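Local coordinates for natterin-like protein (Lethenteron camtschaticum, PDB 6IUL), which probably acts as a cytotoxic pore-forming immune protein, joining a jacalin-like lectin domain to an aerolysin-type pore-forming module, at residues 162-167 / 228-233; 192-197 / 244-249; 268-273 / 302-307. All coordinates share one frame; numbering follows the deposited sequence.

Contact 1 (162-167 / 228-233)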
ATOM      1  N   ILE A 162     -10.641  22.709 -14.912  1.00 57.77           N
ATOM      2  CA  ILE A 162     -11.173  21.497 -15.486  1.00 59.94           C
ATOM      3  C   ILE A 162     -12.314  20.938 -14.626  1.00 59.70           C
ATOM      4  O   ILE A 162     -12.282  20.991 -13.385  1.00 52.54           O
ATOM      5  CB  ILE A 162     -10.081  20.490 -15.829  1.00 65.81           C
ATOM      6  CG1 ILE A 162      -9.844  19.533 -14.709  1.00 71.18           C
ATOM      7  CG2 ILE A 162      -8.755  21.169 -16.195  1.00 62.42           C
ATOM      8  CD1 ILE A 162      -9.349  18.198 -15.234  1.00 76.74           C
ATOM      9  N   LEU A 163     -13.350  20.460 -15.309  1.00 59.13           N
ATOM     10  CA  LEU A 163     -14.505  19.926 -14.601  1.00 61.37           C
ATOM     11  C   LEU A 163     -14.354  18.437 -14.360  1.00 48.60           C
ATOM     12  O   LEU A 163     -13.900  17.717 -15.259  1.00 45.93           O
ATOM     13  CB  LEU A 163     -15.818  20.234 -15.322  1.00 64.87           C
ATOM     14  CG  LEU A 163     -16.355  21.663 -15.071  1.00 73.52           C
ATOM     15  CD1 LEU A 163     -17.816  21.687 -15.537  1.00 71.90           C
ATOM     16  CD2 LEU A 163     -16.238  22.224 -13.630  1.00 75.67           C
ATOM     17  N   PRO A 164     -14.746  17.980 -13.151  1.00 41.97           N
ATOM     18  CA  PRO A 164     -14.690  16.563 -12.842  1.00 46.21           C
ATOM     19  C   PRO A 164     -15.604  15.771 -13.767  1.00 46.16           C
ATOM     20  O   PRO A 164     -16.657  16.265 -14.176  1.00 53.17           O
ATOM     21  CB  PRO A 164     -15.187  16.480 -11.402  1.00 42.17           C
ATOM     22  CG  PRO A 164     -15.051  17.836 -10.852  1.00 42.95           C
ATOM     23  CD  PRO A 164     -15.217  18.772 -12.005  1.00 42.60           C
ATOM     24  N   ASN A 165     -15.195  14.569 -14.131  1.00 42.81           N
ATOM     25  CA  ASN A 165     -16.078  13.696 -14.881  1.00 45.87           C
ATOM     26  C   ASN A 165     -16.648  12.629 -13.915  1.00 49.48           C
ATOM     27  O   ASN A 165     -16.064  11.536 -13.748  1.00 48.41           O
ATOM     28  CB  ASN A 165     -15.333  13.032 -16.032  1.00 47.08           C
ATOM     29  CG  ASN A 165     -16.220  12.094 -16.811  1.00 54.35           C
ATOM     30  OD1 ASN A 165     -17.445  12.224 -16.772  1.00 70.10           O
ATOM     31  ND2 ASN A 165     -15.625  11.139 -17.498  1.00 53.38           N
ATOM     32  N   VAL A 166     -17.775  12.938 -13.286  1.00 47.95           N
ATOM     33  CA  VAL A 166     -18.379  12.025 -12.302  1.00 45.59           C
ATOM     34  C   VAL A 166     -19.319  11.015 -12.938  1.00 41.58           C
ATOM     35  O   VAL A 166     -20.334  11.387 -13.450  1.00 50.60           O
ATOM     36  CB  VAL A 166     -19.136  12.827 -11.247  1.00 44.95           C
ATOM     37  CG1 VAL A 166     -19.725  11.900 -10.214  1.00 48.67           C
ATOM     38  CG2 VAL A 166     -18.205  13.825 -10.575  1.00 45.95           C
ATOM     39  N   GLN A 167     -18.950   9.742 -12.931  1.00 45.71           N
ATOM     40  CA  GLN A 167     -19.751   8.661 -13.499  1.00 48.07           C
ATOM     41  C   GLN A 167     -20.566   7.983 -12.373  1.00 49.00           C
ATOM     42  O   GLN A 167     -20.000   7.554 -11.345  1.00 39.91           O
ATOM     43  CB  GLN A 167     -18.895   7.569 -14.191  1.00 52.25           C
ATOM     44  CG  GLN A 167     -18.097   7.935 -15.470  1.00 60.27           C
ATOM     45  CD  GLN A 167     -18.903   8.570 -16.634  1.00 69.12           C
ATOM     46  OE1 GLN A 167     -18.364   8.749 -17.717  1.00 80.51           O
ATOM     47  NE2 GLN A 167     -20.152   8.960 -16.398  1.00 67.91           N
ATOM     48  N   PHE A 228     -20.355  19.541 -10.706  1.00 62.23           N
ATOM     49  CA  PHE A 228     -19.338  19.232  -9.723  1.00 57.55           C
ATOM     50  C   PHE A 228     -18.111  20.113  -9.971  1.00 53.92           C
ATOM     51  O   PHE A 228     -17.858  20.563 -11.088  1.00 49.25           O
ATOM     52  CB  PHE A 228     -18.974  17.759  -9.800  1.00 58.19           C
ATOM     53  CG  PHE A 228     -20.053  16.824  -9.317  1.00 57.86           C
ATOM     54  CD1 PHE A 228     -20.234  16.589  -7.962  1.00 52.07           C
ATOM     55  CD2 PHE A 228     -20.844  16.119 -10.220  1.00 60.27           C
ATOM     56  CE1 PHE A 228     -21.182  15.673  -7.512  1.00 54.24           C
ATOM     57  CE2 PHE A 228     -21.820  15.222  -9.771  1.00 56.57           C
ATOM     58  CZ  PHE A 228     -21.985  14.994  -8.419  1.00 49.87           C
ATOM     59  N   SER A 229     -17.380  20.380  -8.899  1.00 52.37           N
ATOM     60  CA  SER A 229     -16.084  21.011  -8.995  1.00 53.37           C
ATOM     61  C   SER A 229     -15.049  20.285  -8.138  1.00 51.84           C
ATOM     62  O   SER A 229     -15.369  19.615  -7.169  1.00 53.14           O
ATOM     63  CB  SER A 229     -16.164  22.462  -8.574  1.00 54.58           C
ATOM     64  OG  SER A 229     -16.491  22.527  -7.202  1.00 60.99           O
ATOM     65  N   PHE A 230     -13.782  20.441  -8.500  1.00 51.01           N
ATOM     66  CA  PHE A 230     -12.675  19.958  -7.662  1.00 46.40           C
ATOM     67  C   PHE A 230     -12.399  20.861  -6.443  1.00 49.58           C
ATOM     68  O   PHE A 230     -12.535  22.078  -6.524  1.00 53.99           O
ATOM     69  CB  PHE A 230     -11.411  19.823  -8.516  1.00 40.66           C
ATOM     70  CG  PHE A 230     -11.440  18.671  -9.482  1.00 35.94           C
ATOM     71  CD1 PHE A 230     -11.662  17.390  -9.035  1.00 37.29           C
ATOM     72  CD2 PHE A 230     -11.165  18.855 -10.823  1.00 36.69           C
ATOM     73  CE1 PHE A 230     -11.645  16.318  -9.905  1.00 36.88           C
ATOM     74  CE2 PHE A 230     -11.177  17.792 -11.708  1.00 39.42           C
ATOM     75  CZ  PHE A 230     -11.400  16.512 -11.248  1.00 40.57           C
ATOM     76  N   THR A 231     -12.050  20.255  -5.308  1.00 50.50           N
ATOM     77  CA  THR A 231     -11.394  20.959  -4.184  1.00 52.52           C
ATOM     78  C   THR A 231     -10.316  20.056  -3.587  1.00 55.99           C
ATOM     79  O   THR A 231     -10.175  18.899  -4.013  1.00 47.56           O
ATOM     80  CB  THR A 231     -12.338  21.314  -3.048  1.00 55.43           C
ATOM     81  OG1 THR A 231     -13.287  20.251  -2.897  1.00 57.76           O
ATOM     82  CG2 THR A 231     -13.018  22.638  -3.329  1.00 68.25           C
ATOM     83  N   VAL A 232      -9.554  20.568  -2.616  1.00 54.46           N
ATOM     84  CA  VAL A 232      -8.576  19.738  -1.932  1.00 57.25           C
ATOM     85  C   VAL A 232      -9.028  19.549  -0.505  1.00 51.65           C
ATOM     86  O   VAL A 232      -9.246  20.516   0.221  1.00 46.79           O
ATOM     87  CB  VAL A 232      -7.103  20.283  -1.957  1.00 60.31           C
ATOM     88  CG1 VAL A 232      -6.593  20.387  -3.382  1.00 60.64           C
ATOM     89  CG2 VAL A 232      -6.967  21.607  -1.207  1.00 65.15           C
ATOM     90  N   GLY A 233      -9.116  18.288  -0.099  1.00 56.10           N
ATOM     91  CA  GLY A 233      -9.502  17.952   1.263  1.00 54.69           C
ATOM     92  C   GLY A 233      -8.543  18.453   2.323  1.00 55.75           C
ATOM     93  O   GLY A 233      -7.512  19.087   2.047  1.00 59.14           O
TER
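P164 lying over the ring of F230, and V166 over that of F228, make this an apolar packing contact near the protein surface, where the chain leading into strand 166-178 rests on the start of strand 228-238. The two segments do not pair as strands: their touching parts run 124° apart, and side chains do the joining. The proline supplies the centre of the contact. Its CG stands 3.7 Å from the centroid of the F230 ring and only 4° off the ring normal, a CH-pi contact almost squarely over the middle of the face, while CB reaches CZ of that ring at 3.8 Å. The same CG also comes near the backbone at S229 C and F230 N, so the proline packs on both ring and main chain. I162 comes to the F230 ring at its edge instead, CG1 lying in the ring plane 3.7 Å from F230 CE2, so the phenyl group is held on one face and at part of its rim. A second CH-pi contact is less centred: V166 CG2 sits over the F228 ring but displaced toward the rim, 3.5 Å from CD2, and the two side chains cross at about a right angle. Two carbons of the loop close on F228 O, P164 CD at 3.3 Å and L163 CD2 at 3.4 Å. V221 of strand 212-223 touches P164 and both phenylalanines, and I273 of strand 260-285 covers F230 further. Strands 212-223 and 228-238 form an antiparallel hairpin, and its aromatic side chains packed against the body of the pore-forming module are consistent with the stowed, membrane-inserting hairpin of soluble aerolysin-family toxins.

Contact 2 (192-197 / 244-249)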
ATOM      1  N   LYS A 192     -21.778  -0.173   0.032  1.00 25.57           N
ATOM      2  CA  LYS A 192     -20.827  -0.498  -1.044  1.00 28.30           C
ATOM      3  C   LYS A 192     -19.378  -0.268  -0.653  1.00 27.60           C
ATOM      4  O   LYS A 192     -18.985   0.826  -0.187  1.00 26.80           O
ATOM      5  CB  LYS A 192     -21.085   0.387  -2.272  1.00 31.26           C
ATOM      6  CG  LYS A 192     -20.197  -0.016  -3.449  1.00 33.05           C
ATOM      7  CD  LYS A 192     -20.431   0.804  -4.669  1.00 36.12           C
ATOM      8  CE  LYS A 192     -19.405   0.541  -5.753  1.00 34.78           C
ATOM      9  NZ  LYS A 192     -19.337  -0.861  -6.179  1.00 32.76           N
ATOM     10  N   LYS A 193     -18.596  -1.307  -0.842  1.00 31.10           N
ATOM     11  CA  LYS A 193     -17.148  -1.217  -0.733  1.00 31.51           C
ATOM     12  C   LYS A 193     -16.582  -0.326  -1.834  1.00 29.92           C
ATOM     13  O   LYS A 193     -16.909  -0.538  -3.018  1.00 27.72           O
ATOM     14  CB  LYS A 193     -16.532  -2.615  -0.885  1.00 32.70           C
ATOM     15  CG  LYS A 193     -15.016  -2.554  -0.959  1.00 32.25           C
ATOM     16  CD  LYS A 193     -14.386  -3.912  -1.152  1.00 36.72           C
ATOM     17  CE  LYS A 193     -12.859  -3.819  -1.125  1.00 35.74           C
ATOM     18  NZ  LYS A 193     -12.262  -5.160  -1.188  1.00 35.92           N
ATOM     19  N   ILE A 194     -15.758   0.655  -1.454  1.00 27.31           N
ATOM     20  CA  ILE A 194     -15.029   1.466  -2.432  1.00 28.28           C
ATOM     21  C   ILE A 194     -13.548   1.494  -2.091  1.00 29.11           C
ATOM     22  O   ILE A 194     -13.155   1.335  -0.931  1.00 26.24           O
ATOM     23  CB  ILE A 194     -15.535   2.930  -2.518  1.00 28.17           C
ATOM     24  CG1 ILE A 194     -15.391   3.643  -1.196  1.00 27.24           C
ATOM     25  CG2 ILE A 194     -16.992   2.968  -2.965  1.00 31.36           C
ATOM     26  CD1 ILE A 194     -15.660   5.126  -1.228  1.00 24.67           C
ATOM     27  N   ILE A 195     -12.733   1.715  -3.106  1.00 30.50           N
ATOM     28  CA  ILE A 195     -11.272   1.878  -2.927  1.00 33.36           C
ATOM     29  C   ILE A 195     -10.829   3.223  -3.532  1.00 33.62           C
ATOM     30  O   ILE A 195     -10.730   3.351  -4.757  1.00 37.84           O
ATOM     31  CB  ILE A 195     -10.514   0.733  -3.618  1.00 36.18           C
ATOM     32  CG1 ILE A 195     -11.095  -0.617  -3.155  1.00 40.79           C
ATOM     33  CG2 ILE A 195      -8.999   0.828  -3.357  1.00 38.98           C
ATOM     34  CD1 ILE A 195     -10.343  -1.852  -3.596  1.00 41.79           C
ATOM     35  N   LYS A 196     -10.585   4.218  -2.685  1.00 34.33           N
ATOM     36  CA  LYS A 196     -10.024   5.511  -3.122  1.00 38.56           C
ATOM     37  C   LYS A 196      -8.520   5.369  -3.396  1.00 41.62           C
ATOM     38  O   LYS A 196      -7.852   4.579  -2.742  1.00 43.11           O
ATOM     39  CB  LYS A 196     -10.253   6.584  -2.075  1.00 38.85           C
ATOM     40  CG  LYS A 196     -11.704   7.018  -1.897  1.00 42.69           C
ATOM     41  CD  LYS A 196     -11.837   8.029  -0.736  1.00 47.66           C
ATOM     42  CE  LYS A 196     -13.061   8.904  -0.889  1.00 57.57           C
ATOM     43  NZ  LYS A 196     -13.430   9.716   0.314  1.00 63.46           N
ATOM     44  N   LYS A 197      -8.000   6.099  -4.380  1.00 39.38           N
ATOM     45  CA  LYS A 197      -6.581   6.016  -4.729  1.00 40.00           C
ATOM     46  C   LYS A 197      -5.963   7.380  -4.917  1.00 37.37           C
ATOM     47  O   LYS A 197      -6.618   8.289  -5.440  1.00 34.88           O
ATOM     48  CB  LYS A 197      -6.384   5.173  -5.983  1.00 44.16           C
ATOM     49  CG  LYS A 197      -6.681   3.701  -5.784  1.00 52.64           C
ATOM     50  CD  LYS A 197      -6.143   2.802  -6.896  1.00 56.00           C
ATOM     51  CE  LYS A 197      -5.980   1.387  -6.325  1.00 64.36           C
ATOM     52  NZ  LYS A 197      -5.516   0.367  -7.293  1.00 70.31           N
ATOM     53  N   GLU A 244      -7.064   3.800  -0.076  1.00 41.34           N
ATOM     54  CA  GLU A 244      -7.859   3.742   1.136  1.00 42.51           C
ATOM     55  C   GLU A 244      -9.115   2.896   0.842  1.00 45.01           C
ATOM     56  O   GLU A 244      -9.882   3.215  -0.071  1.00 39.81           O
ATOM     57  CB  GLU A 244      -8.231   5.151   1.585  1.00 45.19           C
ATOM     58  CG  GLU A 244      -9.063   5.221   2.868  1.00 49.94           C
ATOM     59  CD  GLU A 244      -9.839   6.554   3.070  1.00 53.56           C
ATOM     60  OE1 GLU A 244      -9.908   7.411   2.162  1.00 55.48           O
ATOM     61  OE2 GLU A 244     -10.430   6.741   4.156  1.00 54.86           O
ATOM     62  N   GLU A 245      -9.324   1.834   1.616  1.00 41.37           N
ATOM     63  CA  GLU A 245     -10.527   1.013   1.487  1.00 38.11           C
ATOM     64  C   GLU A 245     -11.607   1.482   2.458  1.00 37.53           C
ATOM     65  O   GLU A 245     -11.343   1.791   3.615  1.00 33.95           O
ATOM     66  CB  GLU A 245     -10.199  -0.441   1.783  1.00 42.67           C
ATOM     67  CG  GLU A 245      -8.967  -0.956   1.046  1.00 43.24           C
ATOM     68  CD  GLU A 245      -9.157  -2.329   0.530  1.00 45.72           C
ATOM     69  OE1 GLU A 245      -8.377  -2.690  -0.359  1.00 51.59           O
ATOM     70  OE2 GLU A 245     -10.114  -3.023   0.988  1.00 53.63           O
ATOM     71  N   LYS A 246     -12.838   1.524   1.999  1.00 34.50           N
ATOM     72  CA  LYS A 246     -13.902   2.091   2.805  1.00 38.54           C
ATOM     73  C   LYS A 246     -15.227   1.401   2.439  1.00 34.15           C
ATOM     74  O   LYS A 246     -15.375   0.853   1.360  1.00 31.95           O
ATOM     75  CB  LYS A 246     -13.891   3.587   2.467  1.00 46.77           C
ATOM     76  CG  LYS A 246     -14.873   4.526   3.150  1.00 56.33           C
ATOM     77  CD  LYS A 246     -14.229   5.930   3.332  1.00 60.76           C
ATOM     78  CE  LYS A 246     -15.127   7.148   3.079  1.00 64.52           C
ATOM     79  NZ  LYS A 246     -16.362   7.192   3.900  1.00 69.86           N
ATOM     80  N   THR A 247     -16.175   1.391   3.351  1.00 32.75           N
ATOM     81  CA  THR A 247     -17.530   0.999   3.033  1.00 31.75           C
ATOM     82  C   THR A 247     -18.441   2.225   3.179  1.00 32.10           C
ATOM     83  O   THR A 247     -18.655   2.737   4.283  1.00 31.96           O
ATOM     84  CB  THR A 247     -18.028  -0.148   3.932  1.00 29.65           C
ATOM     85  OG1 THR A 247     -17.165  -1.283   3.769  1.00 33.08           O
ATOM     86  CG2 THR A 247     -19.418  -0.541   3.552  1.00 29.37           C
ATOM     87  N   GLU A 248     -18.988   2.674   2.060  1.00 30.38           N
ATOM     88  CA  GLU A 248     -19.983   3.759   2.036  1.00 31.01           C
ATOM     89  C   GLU A 248     -21.383   3.179   2.361  1.00 29.36           C
ATOM     90  O   GLU A 248     -21.701   2.037   1.995  1.00 24.98           O
ATOM     91  CB  GLU A 248     -19.954   4.453   0.674  1.00 34.36           C
ATOM     92  CG  GLU A 248     -20.135   5.959   0.753  1.00 48.12           C
ATOM     93  CD  GLU A 248     -19.021   6.705   1.479  1.00 47.46           C
ATOM     94  OE1 GLU A 248     -19.348   7.650   2.203  1.00 54.58           O
ATOM     95  OE2 GLU A 248     -17.841   6.357   1.328  1.00 48.85           O
ATOM     96  N   THR A 249     -22.186   3.938   3.109  1.00 29.20           N
ATOM     97  CA  THR A 249     -23.512   3.492   3.509  1.00 30.91           C
ATOM     98  C   THR A 249     -24.562   4.566   3.287  1.00 31.34           C
ATOM     99  O   THR A 249     -24.244   5.750   3.201  1.00 31.14           O
ATOM    100  CB  THR A 249     -23.594   3.042   4.982  1.00 29.76           C
ATOM    101  OG1 THR A 249     -23.398   4.157   5.844  1.00 30.75           O
ATOM    102  CG2 THR A 249     -22.549   1.986   5.276  1.00 28.92           C
TER
HETATM  103  O   HOH W   1      -9.365  -4.604  -1.496  1.00 36.53           O
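I194 lies side by side with K246, both side chains pointing the same way from the sheet, its CG1 4.0 Å from K246 CB. A chi1 of 60° puts that CG1 between the backbone N and the carbonyl carbon of I194, on the side of the partner strand. Beyond it, I194 CD1 crosses to E248 and comes 3.6 Å from OE2. This oxygen, beside the isoleucine tip, accepts a hydrogen bond from K246 NZ at 3.1 Å, part of a salt bridge that meets the carboxylate on its syn side, 26° out of its plane; K306 of strand 290-313 adds a long, weak ion pair to E248. Farther along this face K196 runs alongside E244, with K196 CD 3.5 Å from E244 OE1, whereas the charged ends stay apart, NZ to OE1 4.6 Å, too far for a salt bridge. Underneath, strands 184-200 and 241-256 are zipped by six antiparallel backbone hydrogen bonds, two each for the pairs K192-E248, I194-K246 and K196-E244; that from I194 N to K246 O is nearly straight at 170°. On the opposite face, extended K193 reaches obliquely across to E245, but its NZ is 3.7 Å from E245 OE2, a long salt bridge. A water accepts from K193 NZ at 3.0 Å, although its link onward to E245 is implausibly short and doubtful. The stronger partner of K193 NZ is the F210 carbonyl of the second subunit, and T247 OG1 hydrogen-bonds S211 of that subunit. The chemistry thus differs by face: that of I194 carries one close ion pair beside an aliphatic side chain, with K196 and E244 near but not bridged, while that of K193, E245 and T247 turns polar groups to the neighbouring copy.

Contact 3 (268-273 / 302-307)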
ATOM      1  N   ILE A 268     -23.923   5.863  -6.568  1.00 30.87           N
ATOM      2  CA  ILE A 268     -22.710   6.555  -6.123  1.00 29.07           C
ATOM      3  C   ILE A 268     -21.951   7.077  -7.306  1.00 28.80           C
ATOM      4  O   ILE A 268     -21.999   6.512  -8.401  1.00 29.43           O
ATOM      5  CB  ILE A 268     -21.821   5.663  -5.256  1.00 27.37           C
ATOM      6  CG1 ILE A 268     -20.895   6.523  -4.409  1.00 29.35           C
ATOM      7  CG2 ILE A 268     -21.112   4.678  -6.141  1.00 27.06           C
ATOM      8  CD1 ILE A 268     -20.018   5.769  -3.428  1.00 30.41           C
ATOM      9  N   GLY A 269     -21.300   8.217  -7.119  1.00 31.99           N
ATOM     10  CA  GLY A 269     -20.508   8.793  -8.223  1.00 31.21           C
ATOM     11  C   GLY A 269     -19.018   8.471  -8.106  1.00 29.70           C
ATOM     12  O   GLY A 269     -18.456   8.529  -7.020  1.00 32.18           O
ATOM     13  N   ARG A 270     -18.395   8.176  -9.226  1.00 30.56           N
ATOM     14  CA  ARG A 270     -16.981   7.817  -9.302  1.00 35.81           C
ATOM     15  C   ARG A 270     -16.261   8.781 -10.240  1.00 37.04           C
ATOM     16  O   ARG A 270     -16.709   9.013 -11.366  1.00 37.89           O
ATOM     17  CB  ARG A 270     -16.876   6.416  -9.874  1.00 36.36           C
ATOM     18  CG  ARG A 270     -15.491   5.876 -10.076  1.00 42.26           C
ATOM     19  CD  ARG A 270     -15.574   4.533 -10.786  1.00 46.10           C
ATOM     20  NE  ARG A 270     -14.277   3.835 -10.790  1.00 55.27           N
ATOM     21  CZ  ARG A 270     -13.288   4.036 -11.672  1.00 59.90           C
ATOM     22  NH1 ARG A 270     -13.410   4.942 -12.646  1.00 61.06           N
ATOM     23  NH2 ARG A 270     -12.173   3.309 -11.581  1.00 53.23           N
ATOM     24  N   ALA A 271     -15.134   9.312  -9.798  1.00 36.70           N
ATOM     25  CA  ALA A 271     -14.363  10.229 -10.629  1.00 37.01           C
ATOM     26  C   ALA A 271     -12.890   9.899 -10.649  1.00 38.56           C
ATOM     27  O   ALA A 271     -12.266   9.778  -9.593  1.00 36.16           O
ATOM     28  CB  ALA A 271     -14.570  11.663 -10.157  1.00 39.71           C
ATOM     29  N   ASP A 272     -12.357   9.744 -11.870  1.00 42.65           N
ATOM     30  CA  ASP A 272     -10.916   9.649 -12.134  1.00 41.20           C
ATOM     31  C   ASP A 272     -10.338  11.031 -12.202  1.00 43.16           C
ATOM     32  O   ASP A 272     -10.857  11.870 -12.917  1.00 38.33           O
ATOM     33  CB  ASP A 272     -10.633   8.914 -13.448  1.00 41.49           C
ATOM     34  CG  ASP A 272     -10.864   7.399 -13.320  1.00 47.59           C
ATOM     35  OD1 ASP A 272     -10.156   6.740 -12.537  1.00 50.87           O
ATOM     36  OD2 ASP A 272     -11.755   6.852 -13.984  1.00 53.17           O
ATOM     37  N   ILE A 273      -9.267  11.265 -11.443  1.00 41.19           N
ATOM     38  CA  ILE A 273      -8.635  12.565 -11.397  1.00 40.62           C
ATOM     39  C   ILE A 273      -7.242  12.514 -12.030  1.00 47.78           C
ATOM     40  O   ILE A 273      -6.423  11.651 -11.697  1.00 44.58           O
ATOM     41  CB  ILE A 273      -8.530  13.086  -9.961  1.00 39.94           C
ATOM     42  CG1 ILE A 273      -9.908  13.063  -9.297  1.00 38.90           C
ATOM     43  CG2 ILE A 273      -7.923  14.479  -9.945  1.00 36.66           C
ATOM     44  CD1 ILE A 273      -9.974  13.662  -7.902  1.00 37.93           C
ATOM     45  N   LEU A 302      -8.380   8.382  -7.728  1.00 36.77           N
ATOM     46  CA  LEU A 302      -9.711   7.852  -7.866  1.00 37.88           C
ATOM     47  C   LEU A 302     -10.473   8.242  -6.610  1.00 35.46           C
ATOM     48  O   LEU A 302     -10.000   8.022  -5.485  1.00 33.54           O
ATOM     49  CB  LEU A 302      -9.679   6.338  -8.012  1.00 42.65           C
ATOM     50  CG  LEU A 302     -11.067   5.652  -8.111  1.00 42.17           C
ATOM     51  CD1 LEU A 302     -11.821   6.174  -9.325  1.00 41.46           C
ATOM     52  CD2 LEU A 302     -10.935   4.140  -8.258  1.00 38.51           C
ATOM     53  N   THR A 303     -11.620   8.881  -6.786  1.00 29.92           N
ATOM     54  CA  THR A 303     -12.429   9.272  -5.649  1.00 31.37           C
ATOM     55  C   THR A 303     -13.909   8.966  -5.911  1.00 32.26           C
ATOM     56  O   THR A 303     -14.308   8.663  -7.055  1.00 30.64           O
ATOM     57  CB  THR A 303     -12.239  10.753  -5.315  1.00 34.52           C
ATOM     58  OG1 THR A 303     -12.770  11.014  -4.010  1.00 33.15           O
ATOM     59  CG2 THR A 303     -12.925  11.666  -6.330  1.00 32.34           C
ATOM     60  N   TYR A 304     -14.696   9.022  -4.846  1.00 30.48           N
ATOM     61  CA  TYR A 304     -16.123   8.747  -4.910  1.00 31.73           C
ATOM     62  C   TYR A 304     -16.878   9.828  -4.160  1.00 35.61           C
ATOM     63  O   TYR A 304     -16.363  10.390  -3.197  1.00 35.39           O
ATOM     64  CB  TYR A 304     -16.482   7.389  -4.320  1.00 28.51           C
ATOM     65  CG  TYR A 304     -16.071   6.193  -5.126  1.00 26.73           C
ATOM     66  CD1 TYR A 304     -14.776   5.655  -5.023  1.00 27.23           C
ATOM     67  CD2 TYR A 304     -16.978   5.553  -5.964  1.00 27.68           C
ATOM     68  CE1 TYR A 304     -14.400   4.536  -5.744  1.00 24.30           C
ATOM     69  CE2 TYR A 304     -16.614   4.425  -6.697  1.00 27.34           C
ATOM     70  CZ  TYR A 304     -15.316   3.932  -6.587  1.00 27.07           C
ATOM     71  OH  TYR A 304     -14.969   2.823  -7.334  1.00 27.12           O
ATOM     72  N   THR A 305     -18.110  10.105  -4.609  1.00 36.29           N
ATOM     73  CA  THR A 305     -19.020  10.964  -3.847  1.00 35.51           C
ATOM     74  C   THR A 305     -19.684  10.143  -2.742  1.00 35.02           C
ATOM     75  O   THR A 305     -19.463   8.940  -2.604  1.00 33.75           O
ATOM     76  CB  THR A 305     -20.149  11.519  -4.750  1.00 35.04           C
ATOM     77  OG1 THR A 305     -20.933  10.434  -5.240  1.00 37.48           O
ATOM     78  CG2 THR A 305     -19.568  12.212  -5.951  1.00 36.40           C
ATOM     79  N   LYS A 306     -20.531  10.796  -1.977  1.00 39.74           N
ATOM     80  CA  LYS A 306     -21.435  10.101  -1.028  1.00 36.95           C
ATOM     81  C   LYS A 306     -22.496   9.331  -1.806  1.00 36.86           C
ATOM     82  O   LYS A 306     -22.844   9.706  -2.932  1.00 35.79           O
ATOM     83  CB  LYS A 306     -22.110  11.095  -0.050  1.00 42.99           C
ATOM     84  CG  LYS A 306     -21.214  11.593   1.116  1.00 52.92           C
ATOM     85  CD  LYS A 306     -20.133  10.548   1.432  1.00 59.14           C
ATOM     86  CE  LYS A 306     -19.212  10.829   2.606  1.00 70.27           C
ATOM     87  NZ  LYS A 306     -19.874  10.561   3.903  1.00 70.25           N
ATOM     88  N   MET A 307     -22.982   8.229  -1.238  1.00 32.29           N
ATOM     89  CA  MET A 307     -24.108   7.523  -1.765  1.00 32.19           C
ATOM     90  C   MET A 307     -25.352   8.394  -1.729  1.00 28.24           C
ATOM     91  O   MET A 307     -25.604   9.037  -0.749  1.00 28.09           O
ATOM     92  CB  MET A 307     -24.405   6.254  -0.969  1.00 30.23           C
ATOM     93  CG  MET A 307     -23.448   5.140  -1.252  1.00 32.32           C
ATOM     94  SD  MET A 307     -23.956   3.640  -0.431  1.00 36.02           S
ATOM     95  CE  MET A 307     -22.561   2.703  -0.896  1.00 53.37           C
TER
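The hydroxyl of T305 takes the place of a backbone acceptor for G269, accepting its N-H with G269 N 2.9 Å from T305 OG1. A chi1 of 63° sets OG1 between the threonine's own N and carbonyl carbon, and from there it donates to K306 O at 3.1 Å. T305 N in turn binds G269 O, and the next pair, A271 with T303, is closed by two backbone bonds, that from A271 N to T303 O almost straight at 176°. On one face of the sheet, L302 CD1 sits 3.5 Å from R270 CZ, over the centre of the guanidinium. Y304 OH approaches the edge of this group, 3.7 Å from R270 NE, with the tyrosine ring turned 86° to it. D272, of the same strand as R270, holds the guanidinium on the side away from Y304, NH1 reaching OD2 at 2.9 Å in a salt bridge that arrives from above the carboxylate plane. I268 runs past T305 in the opposite direction, its CD1 3.3 Å from T305 O and 4.1 Å from M307 CG. Around this shell, E169 touches both R270 and Y304, V221 covers A271 and T303 on the other face, and I171 packs on I268 and M307. Strands 260-285 and 290-313 form one long antiparallel hairpin, the kind of extended, twisted strand pair that builds the elongated body of aerolysin-type toxins.

In the fold
Contact 3 lies between the other two, its centre about 9 Å from that of contact 1 and about 10 Å from that of contact 2; contacts 1 and 2, with centres about 18 Å apart, do not touch. The order of pairing is 166-178, 260-285, 290-313, 184-200 and 241-256, all in one curled sheet, to which 228-238 belongs through 212-223. A probable bond from R270 N to Q167 O links contacts 3 and 1, and one from L302 N to K197 O links contacts 3 and 2. Along the chain the segments of contacts 1 and 2 alternate, and contact 3 follows both. The C-terminal hairpin thus ties the earlier strands together within the pore-forming module.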